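Transcriptional regulator fur family (Xanthomonas campestris pv. campestris, PDB 7DH8) probably represses zinc-uptake genes as a zinc-dependent, DNA-binding transcriptional regulator of the Fur family that binds zinc ions in each subunit. Local coordinates at residues A47-L52 with Y63-W68; F95-E100 with V106-P111. All coordinates share one frame; numbering follows the deposited sequence.

Interaction 1 (A47-L52 with Y63-W68)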
ATOM      1  N   ALA A  47     -19.828  -8.010 -15.370  1.00 50.09           N
ATOM      2  CA  ALA A  47     -19.515  -7.227 -16.553  1.00 52.57           C
ATOM      3  C   ALA A  47     -19.850  -5.757 -16.333  1.00 53.61           C
ATOM      4  O   ALA A  47     -19.088  -4.865 -16.751  1.00 50.44           O
ATOM      5  CB  ALA A  47     -20.281  -7.781 -17.758  1.00 59.69           C
ATOM      6  N   ASN A  48     -20.981  -5.489 -15.667  1.00 47.08           N
ATOM      7  CA  ASN A  48     -21.363  -4.113 -15.385  1.00 50.41           C
ATOM      8  C   ASN A  48     -20.457  -3.489 -14.337  1.00 49.06           C
ATOM      9  O   ASN A  48     -20.178  -2.287 -14.401  1.00 48.85           O
ATOM     10  CB  ASN A  48     -22.826  -4.038 -14.933  1.00 53.48           C
ATOM     11  CG  ASN A  48     -23.351  -2.610 -14.909  1.00 65.68           C
ATOM     12  OD1 ASN A  48     -23.087  -1.822 -15.828  1.00 75.33           O
ATOM     13  ND2 ASN A  48     -24.103  -2.268 -13.862  1.00 68.58           N
ATOM     14  N   VAL A  49     -19.997  -4.269 -13.359  1.00 48.58           N
ATOM     15  CA  VAL A  49     -19.042  -3.724 -12.408  1.00 42.46           C
ATOM     16  C   VAL A  49     -17.730  -3.427 -13.117  1.00 41.28           C
ATOM     17  O   VAL A  49     -17.176  -2.331 -12.999  1.00 41.39           O
ATOM     18  CB  VAL A  49     -18.854  -4.678 -11.217  1.00 42.65           C
ATOM     19  CG1 VAL A  49     -17.682  -4.235 -10.357  1.00 34.04           C
ATOM     20  CG2 VAL A  49     -20.094  -4.632 -10.361  1.00 50.42           C
ATOM     21  N   LEU A  50     -17.250  -4.388 -13.914  1.00 39.61           N
ATOM     22  CA  LEU A  50     -16.003  -4.211 -14.638  1.00 36.52           C
ATOM     23  C   LEU A  50     -16.105  -3.026 -15.568  1.00 40.65           C
ATOM     24  O   LEU A  50     -15.215  -2.167 -15.596  1.00 37.18           O
ATOM     25  CB  LEU A  50     -15.665  -5.484 -15.429  1.00 40.49           C
ATOM     26  CG  LEU A  50     -14.474  -5.330 -16.382  1.00 45.38           C
ATOM     27  CD1 LEU A  50     -13.193  -5.040 -15.595  1.00 48.73           C
ATOM     28  CD2 LEU A  50     -14.300  -6.552 -17.268  1.00 55.48           C
ATOM     29  N   ARG A  51     -17.219  -2.947 -16.317  1.00 41.19           N
ATOM     30  CA  ARG A  51     -17.427  -1.847 -17.254  1.00 45.99           C
ATOM     31  C   ARG A  51     -17.412  -0.499 -16.542  1.00 46.19           C
ATOM     32  O   ARG A  51     -16.771   0.454 -17.010  1.00 45.17           O
ATOM     33  CB  ARG A  51     -18.742  -2.040 -18.013  1.00 53.73           C
ATOM     34  CG  ARG A  51     -18.993  -0.990 -19.092  1.00 62.69           C
ATOM     35  CD  ARG A  51     -20.477  -0.916 -19.506  1.00 71.40           C
ATOM     36  NE  ARG A  51     -21.161  -2.203 -19.366  1.00 77.95           N
ATOM     37  CZ  ARG A  51     -20.948  -3.271 -20.136  1.00 80.49           C
ATOM     38  NH1 ARG A  51     -20.069  -3.231 -21.137  1.00 75.58           N
ATOM     39  NH2 ARG A  51     -21.625  -4.390 -19.899  1.00 84.38           N
ATOM     40  N   LEU A  52     -18.145  -0.385 -15.422  1.00 37.11           N
ATOM     41  CA  LEU A  52     -18.152   0.861 -14.665  1.00 36.18           C
ATOM     42  C   LEU A  52     -16.747   1.251 -14.213  1.00 37.92           C
ATOM     43  O   LEU A  52     -16.357   2.423 -14.308  1.00 47.07           O
ATOM     44  CB  LEU A  52     -19.081   0.737 -13.452  1.00 38.58           C
ATOM     45  CG  LEU A  52     -20.604   0.752 -13.768  1.00 45.90           C
ATOM     46  CD1 LEU A  52     -21.437   0.470 -12.492  1.00 44.97           C
ATOM     47  CD2 LEU A  52     -21.036   2.042 -14.469  1.00 44.64           C
ATOM     48  N   TYR A  63     -17.949   2.523  -2.443  1.00 29.57           N
ATOM     49  CA  TYR A  63     -19.294   3.117  -2.348  1.00 36.46           C
ATOM     50  C   TYR A  63     -19.693   3.889  -3.605  1.00 33.72           C
ATOM     51  O   TYR A  63     -20.884   4.076  -3.879  1.00 36.51           O
ATOM     52  CB  TYR A  63     -19.416   4.034  -1.138  1.00 37.91           C
ATOM     53  CG  TYR A  63     -18.585   5.288  -1.243  1.00 40.68           C
ATOM     54  CD1 TYR A  63     -19.022   6.378  -1.992  1.00 38.40           C
ATOM     55  CD2 TYR A  63     -17.361   5.382  -0.589  1.00 40.70           C
ATOM     56  CE1 TYR A  63     -18.252   7.496  -2.077  1.00 33.57           C
ATOM     57  CE2 TYR A  63     -16.593   6.518  -0.676  1.00 35.29           C
ATOM     58  CZ  TYR A  63     -17.058   7.561  -1.406  1.00 34.88           C
ATOM     59  OH  TYR A  63     -16.323   8.731  -1.493  1.00 49.10           O
ATOM     60  N   GLU A  64     -18.733   4.380  -4.374  1.00 29.65           N
ATOM     61  CA  GLU A  64     -19.117   4.986  -5.639  1.00 31.35           C
ATOM     62  C   GLU A  64     -19.600   3.928  -6.606  1.00 35.56           C
ATOM     63  O   GLU A  64     -20.514   4.159  -7.396  1.00 36.17           O
ATOM     64  CB  GLU A  64     -17.920   5.732  -6.258  1.00 34.67           C
ATOM     65  CG  GLU A  64     -17.572   6.972  -5.520  1.00 38.13           C
ATOM     66  CD  GLU A  64     -16.295   7.550  -6.069  1.00 46.48           C
ATOM     67  OE1 GLU A  64     -15.466   6.745  -6.574  1.00 37.56           O
ATOM     68  OE2 GLU A  64     -16.131   8.791  -5.989  1.00 41.66           O
ATOM     69  N   LEU A  65     -18.945   2.775  -6.606  1.00 36.15           N
ATOM     70  CA  LEU A  65     -19.359   1.735  -7.536  1.00 35.60           C
ATOM     71  C   LEU A  65     -20.783   1.291  -7.231  1.00 35.01           C
ATOM     72  O   LEU A  65     -21.578   1.050  -8.140  1.00 45.13           O
ATOM     73  CB  LEU A  65     -18.376   0.558  -7.437  1.00 36.79           C
ATOM     74  CG  LEU A  65     -18.736  -0.767  -8.085  1.00 44.31           C
ATOM     75  CD1 LEU A  65     -18.736  -0.590  -9.617  1.00 38.53           C
ATOM     76  CD2 LEU A  65     -17.721  -1.836  -7.646  1.00 44.66           C
ATOM     77  N   LEU A  66     -21.121   1.181  -5.949  1.00 35.63           N
ATOM     78  CA  LEU A  66     -22.487   0.789  -5.604  1.00 41.54           C
ATOM     79  C   LEU A  66     -23.503   1.825  -6.042  1.00 42.16           C
ATOM     80  O   LEU A  66     -24.524   1.468  -6.633  1.00 49.39           O
ATOM     81  CB  LEU A  66     -22.628   0.566  -4.112  1.00 44.35           C
ATOM     82  CG  LEU A  66     -22.406  -0.917  -4.000  1.00 58.90           C
ATOM     83  CD1 LEU A  66     -20.861  -1.162  -3.895  1.00 60.45           C
ATOM     84  CD2 LEU A  66     -23.220  -1.465  -2.873  1.00 66.73           C
ATOM     85  N   ASP A  67     -23.260   3.096  -5.711  1.00 39.14           N
ATOM     86  CA  ASP A  67     -24.052   4.190  -6.277  1.00 44.00           C
ATOM     87  C   ASP A  67     -24.273   3.997  -7.766  1.00 47.94           C
ATOM     88  O   ASP A  67     -25.422   3.955  -8.216  1.00 48.57           O
ATOM     89  CB  ASP A  67     -23.409   5.554  -6.012  1.00 50.67           C
ATOM     90  CG  ASP A  67     -23.693   6.069  -4.619  1.00 66.55           C
ATOM     91  OD1 ASP A  67     -24.810   5.791  -4.100  1.00 77.95           O
ATOM     92  OD2 ASP A  67     -22.796   6.733  -4.038  1.00 66.50           O
ATOM     93  N   TRP A  68     -23.193   3.835  -8.550  1.00 47.20           N
ATOM     94  CA  TRP A  68     -23.385   3.770 -10.004  1.00 50.72           C
ATOM     95  C   TRP A  68     -24.009   2.471 -10.509  1.00 54.62           C
ATOM     96  O   TRP A  68     -24.515   2.417 -11.639  1.00 51.61           O
ATOM     97  CB  TRP A  68     -22.044   3.816 -10.751  1.00 45.96           C
ATOM     98  CG  TRP A  68     -21.157   4.968 -10.393  1.00 44.61           C
ATOM     99  CD1 TRP A  68     -21.538   6.126  -9.805  1.00 51.68           C
ATOM    100  CD2 TRP A  68     -19.744   5.058 -10.574  1.00 46.05           C
ATOM    101  NE1 TRP A  68     -20.464   6.938  -9.611  1.00 43.46           N
ATOM    102  CE2 TRP A  68     -19.347   6.314 -10.088  1.00 44.40           C
ATOM    103  CE3 TRP A  68     -18.781   4.214 -11.131  1.00 47.41           C
ATOM    104  CZ2 TRP A  68     -18.042   6.740 -10.108  1.00 41.08           C
ATOM    105  CZ3 TRP A  68     -17.466   4.650 -11.163  1.00 50.71           C
ATOM    106  CH2 TRP A  68     -17.113   5.907 -10.649  1.00 45.56           C
TER
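Leu65 of helix 62-69 meets Val49 and Leu52 of helix 44-56 inside the winged-helix DNA-binding domain of the Fur family, where these two helices pack beside helix 80-92. The segment axes come no closer than 10.5 Å and run at 118° to each other, so the gap is bridged mainly by side chains, and no hydrogen bond crosses it. With CG swung opposite its own backbone N (chi1 167°), Leu65 sends both methyls at the other helix: CD2 lies 3.6 Å from Val49 CG1, the two side chains crossing at about a right angle. Leu65 CD1 also touches Val49, and lies 4.1 Å from Leu52 CB. Val49 also touches Leu90 of helix 80-92, which joins this apolar patch to that helix as well. One turn further on, Trp68 also packs on Leu52. Its indole folds back along its own helix, with Glu64 O 3.1 Å above the ring plane on one face, offset toward the rim. The benzo-ring atom CE3 of Trp68 comes to 4.2 Å from Leu52 CB. The branch of Leu52 that reaches farthest toward Trp68 is CD1, which sits 3.8 Å from Trp68 CB and 3.7 Å from the Trp68 carbonyl O.

Interaction 2 (F95-E100 with V106-P111). With ZN (zinc ion), chain B.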
ATOM      1  N   PHE A  95      -8.483  -8.900 -13.038  1.00 42.13           N
ATOM      2  CA  PHE A  95      -9.084  -7.916 -13.935  1.00 42.03           C
ATOM      3  C   PHE A  95      -9.220  -6.527 -13.313  1.00 37.88           C
ATOM      4  O   PHE A  95      -9.435  -5.564 -14.040  1.00 35.09           O
ATOM      5  CB  PHE A  95     -10.459  -8.404 -14.408  1.00 39.46           C
ATOM      6  CG  PHE A  95     -10.413  -9.765 -15.057  1.00 48.48           C
ATOM      7  CD1 PHE A  95      -9.663  -9.969 -16.226  1.00 52.56           C
ATOM      8  CD2 PHE A  95     -11.092 -10.842 -14.509  1.00 51.99           C
ATOM      9  CE1 PHE A  95      -9.615 -11.206 -16.831  1.00 59.94           C
ATOM     10  CE2 PHE A  95     -11.046 -12.085 -15.119  1.00 59.94           C
ATOM     11  CZ  PHE A  95     -10.304 -12.270 -16.275  1.00 62.67           C
ATOM     12  N   VAL A  96      -9.125  -6.418 -11.995  1.00 40.61           N
ATOM     13  CA  VAL A  96      -9.280  -5.156 -11.271  1.00 28.86           C
ATOM     14  C   VAL A  96      -8.207  -5.166 -10.209  1.00 32.66           C
ATOM     15  O   VAL A  96      -7.911  -6.220  -9.642  1.00 36.06           O
ATOM     16  CB  VAL A  96     -10.679  -5.044 -10.642  1.00 29.35           C
ATOM     17  CG1 VAL A  96     -10.674  -4.092  -9.390  1.00 29.17           C
ATOM     18  CG2 VAL A  96     -11.735  -4.632 -11.709  1.00 30.60           C
ATOM     19  N   HIS A  97      -7.576  -4.026  -9.973  1.00 27.69           N
ATOM     20  CA  HIS A  97      -6.582  -3.929  -8.931  1.00 28.50           C
ATOM     21  C   HIS A  97      -7.138  -3.052  -7.836  1.00 33.18           C
ATOM     22  O   HIS A  97      -7.733  -2.013  -8.121  1.00 26.57           O
ATOM     23  CB  HIS A  97      -5.254  -3.319  -9.429  1.00 28.18           C
ATOM     24  CG  HIS A  97      -4.577  -4.136 -10.488  1.00 30.38           C
ATOM     25  ND1 HIS A  97      -3.803  -5.236 -10.185  1.00 33.69           N
ATOM     26  CD2 HIS A  97      -4.537  -4.007 -11.836  1.00 32.75           C
ATOM     27  CE1 HIS A  97      -3.337  -5.766 -11.305  1.00 34.36           C
ATOM     28  NE2 HIS A  97      -3.741  -5.018 -12.320  1.00 30.97           N
ATOM     29  N   LYS A  98      -6.900  -3.448  -6.592  1.00 28.36           N
ATOM     30  CA  LYS A  98      -7.167  -2.568  -5.479  1.00 28.98           C
ATOM     31  C   LYS A  98      -5.885  -1.831  -5.150  1.00 29.61           C
ATOM     32  O   LYS A  98      -4.854  -2.462  -4.892  1.00 35.44           O
ATOM     33  CB  LYS A  98      -7.649  -3.328  -4.242  1.00 29.99           C
ATOM     34  CG  LYS A  98      -8.103  -2.326  -3.090  1.00 28.58           C
ATOM     35  CD  LYS A  98      -8.434  -3.122  -1.808  1.00 39.00           C
ATOM     36  CE  LYS A  98      -8.485  -2.220  -0.550  1.00 43.39           C
ATOM     37  NZ  LYS A  98      -9.010  -3.003   0.648  1.00 46.92           N
ATOM     38  N   LEU A  99      -5.940  -0.506  -5.192  1.00 27.00           N
ATOM     39  CA  LEU A  99      -4.811   0.347  -4.801  1.00 26.60           C
ATOM     40  C   LEU A  99      -4.863   0.562  -3.295  1.00 34.09           C
ATOM     41  O   LEU A  99      -5.745   1.253  -2.793  1.00 32.12           O
ATOM     42  CB  LEU A  99      -4.892   1.675  -5.529  1.00 27.26           C
ATOM     43  CG  LEU A  99      -4.822   1.442  -7.053  1.00 33.02           C
ATOM     44  CD1 LEU A  99      -5.006   2.757  -7.798  1.00 28.00           C
ATOM     45  CD2 LEU A  99      -3.483   0.700  -7.456  1.00 29.77           C
ATOM     46  N   GLU A 100      -3.890   0.009  -2.576  1.00 33.14           N
ATOM     47  CA  GLU A 100      -3.984   0.037  -1.126  1.00 37.01           C
ATOM     48  C   GLU A 100      -3.795   1.408  -0.545  1.00 32.38           C
ATOM     49  O   GLU A 100      -4.362   1.686   0.516  1.00 32.74           O
ATOM     50  CB  GLU A 100      -2.960  -0.909  -0.502  1.00 30.99           C
ATOM     51  CG  GLU A 100      -3.090  -2.276  -1.028  1.00 35.52           C
ATOM     52  CD  GLU A 100      -4.179  -3.048  -0.313  1.00 36.42           C
ATOM     53  OE1 GLU A 100      -4.667  -2.538   0.704  1.00 37.99           O
ATOM     54  OE2 GLU A 100      -4.538  -4.158  -0.776  1.00 42.17           O
ATOM     55  N   VAL A 106      -9.176  -0.017  -9.779  1.00 23.69           N
ATOM     56  CA  VAL A 106      -8.887   0.407 -11.148  1.00 28.37           C
ATOM     57  C   VAL A 106      -8.928  -0.862 -11.985  1.00 33.84           C
ATOM     58  O   VAL A 106      -8.637  -1.957 -11.486  1.00 31.74           O
ATOM     59  CB  VAL A 106      -7.500   1.142 -11.342  1.00 26.04           C
ATOM     60  CG1 VAL A 106      -7.480   2.567 -10.819  1.00 30.38           C
ATOM     61  CG2 VAL A 106      -6.293   0.306 -10.744  1.00 31.64           C
ATOM     62  N   ALA A 107      -9.313  -0.729 -13.248  1.00 29.31           N
ATOM     63  CA  ALA A 107      -9.336  -1.891 -14.117  1.00 32.72           C
ATOM     64  C   ALA A 107      -7.910  -2.206 -14.554  1.00 38.35           C
ATOM     65  O   ALA A 107      -7.074  -1.304 -14.726  1.00 32.72           O
ATOM     66  CB  ALA A 107     -10.238  -1.656 -15.335  1.00 32.39           C
ATOM     67  N   CYS A 108      -7.613  -3.493 -14.693  1.00 38.44           N
ATOM     68  CA  CYS A 108      -6.303  -3.841 -15.230  1.00 35.60           C
ATOM     69  C   CYS A 108      -6.271  -3.565 -16.735  1.00 42.44           C
ATOM     70  O   CYS A 108      -7.128  -4.042 -17.490  1.00 47.39           O
ATOM     71  CB  CYS A 108      -5.944  -5.293 -14.955  1.00 35.25           C
ATOM     72  SG  CYS A 108      -4.295  -5.784 -15.731  1.00 35.75           S
ATOM     73  N   HIS A 109      -5.272  -2.796 -17.151  1.00 39.95           N
ATOM     74  CA  HIS A 109      -5.086  -2.362 -18.532  1.00 54.94           C
ATOM     75  C   HIS A 109      -4.781  -3.549 -19.469  1.00 59.18           C
ATOM     76  O   HIS A 109      -5.185  -3.497 -20.639  1.00 63.95           O
ATOM     77  CB  HIS A 109      -4.187  -1.118 -18.545  1.00 62.53           C
ATOM     78  CG  HIS A 109      -2.733  -1.406 -18.297  1.00 76.64           C
ATOM     79  ND1 HIS A 109      -1.714  -0.760 -18.972  1.00 82.50           N
ATOM     80  CD2 HIS A 109      -2.127  -2.301 -17.479  1.00 81.46           C
ATOM     81  CE1 HIS A 109      -0.545  -1.234 -18.569  1.00 82.23           C
ATOM     82  NE2 HIS A 109      -0.768  -2.172 -17.666  1.00 81.73           N
ATOM     83  N   HIS A 110      -4.087  -4.620 -18.989  1.00 60.52           N
ATOM     84  CA  HIS A 110      -3.869  -5.866 -19.728  1.00 60.04           C
ATOM     85  C   HIS A 110      -4.272  -7.038 -18.843  1.00 66.45           C
ATOM     86  O   HIS A 110      -3.567  -7.396 -17.886  1.00 64.71           O
ATOM     87  CB  HIS A 110      -2.383  -5.839 -20.062  1.00 59.01           C
ATOM     88  CG  HIS A 110      -2.086  -4.979 -21.250  1.00 68.50           C
ATOM     89  ND1 HIS A 110      -2.676  -5.198 -22.480  1.00 70.44           N
ATOM     90  CD2 HIS A 110      -1.351  -3.846 -21.379  1.00 67.42           C
ATOM     91  CE1 HIS A 110      -2.291  -4.255 -23.323  1.00 72.21           C
ATOM     92  NE2 HIS A 110      -1.492  -3.421 -22.681  1.00 71.33           N
ATOM     93  N   PRO A 111      -5.386  -7.690 -19.194  1.00 66.94           N
ATOM     94  CA  PRO A 111      -6.139  -8.463 -18.192  1.00 72.36           C
ATOM     95  C   PRO A 111      -5.643  -9.896 -18.125  1.00 77.28           C
ATOM     96  O   PRO A 111      -5.667 -10.494 -17.035  1.00 84.51           O
ATOM     97  CB  PRO A 111      -7.606  -8.474 -18.644  1.00 72.33           C
ATOM     98  CG  PRO A 111      -7.546  -8.185 -20.122  1.00 72.20           C
ATOM     99  CD  PRO A 111      -6.441  -7.173 -20.248  1.00 69.95           C
TER
HETATM  100 ZN    ZN B 201      -3.018  -5.337 -14.174  1.00 34.00          ZN
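His97 and Cys108 meet at a zinc ion, each giving one ligand: His97 NE2 lies 2.0 Å from the metal and Cys108 SG 2.1 Å. His116 and Glu131 of the same chain complete the four-residue site. The cysteine carries its sulfur opposite its own backbone N (chi1 177°), which places SG at the edge of the imidazole, while Cys108 CB packs 3.4 Å from His97 NE2. Phe120 meets the His97 ring edge-to-face, and the His116 ring stands at about 90° to it, so the imidazole is held by neighbours as well as by the metal.

Backbone hydrogen bonds hold the two ligand residues in register across the hairpin and its end. His97 and Val106 form an antiparallel hydrogen-bonded pair: His97 N donates to Val106 O at 2.8 Å, nearly straight on to the carbonyl, and Val106 N returns a bond to His97 O at 3.0 Å. These strands, 96-99 and 104-107, form the beta hairpin that is the wing of the Fur-family winged helix. Val96 and Ala107 are the non-hydrogen-bonded pair. Where the second strand gives way to loop, Cys108 N donates to Phe95 O in an almost linear bond (177°), approaching from above the carbonyl plane.

Apolar contacts flank this ladder. The side chains of Leu99 and Val106 cross at about a right angle, with Leu99 CD1 3.9 Å from Val106 CG1, and both also touch Pro59. At the other end Pro111, though poorly ordered, brings CB in the plane of the Phe95 ring, 3.5 Å from CD1 at its edge.

How the interactions relate
Both interactions involve the winged-helix part of the chain, the second running on into the loop after the wing, and they lie next to each other, with centres about 14 Å apart. Interaction 1 sits toward the outside, about 13 Å from the centre of the chain, whereas interaction 2 lies almost at that centre; each is partly buried. The first joins two helices mainly by apolar side chains, away from the metal sites. The second joins hairpin strands through backbone hydrogen bonds and adds zinc ligation, completed by His116 and Glu131 from beyond the hairpin. Helix 80-92 packs against both, through Val49 and Val96, and Leu50, facing away from helix 62-69, carries its CD1 to within 4.2 Å of Val96 CG2.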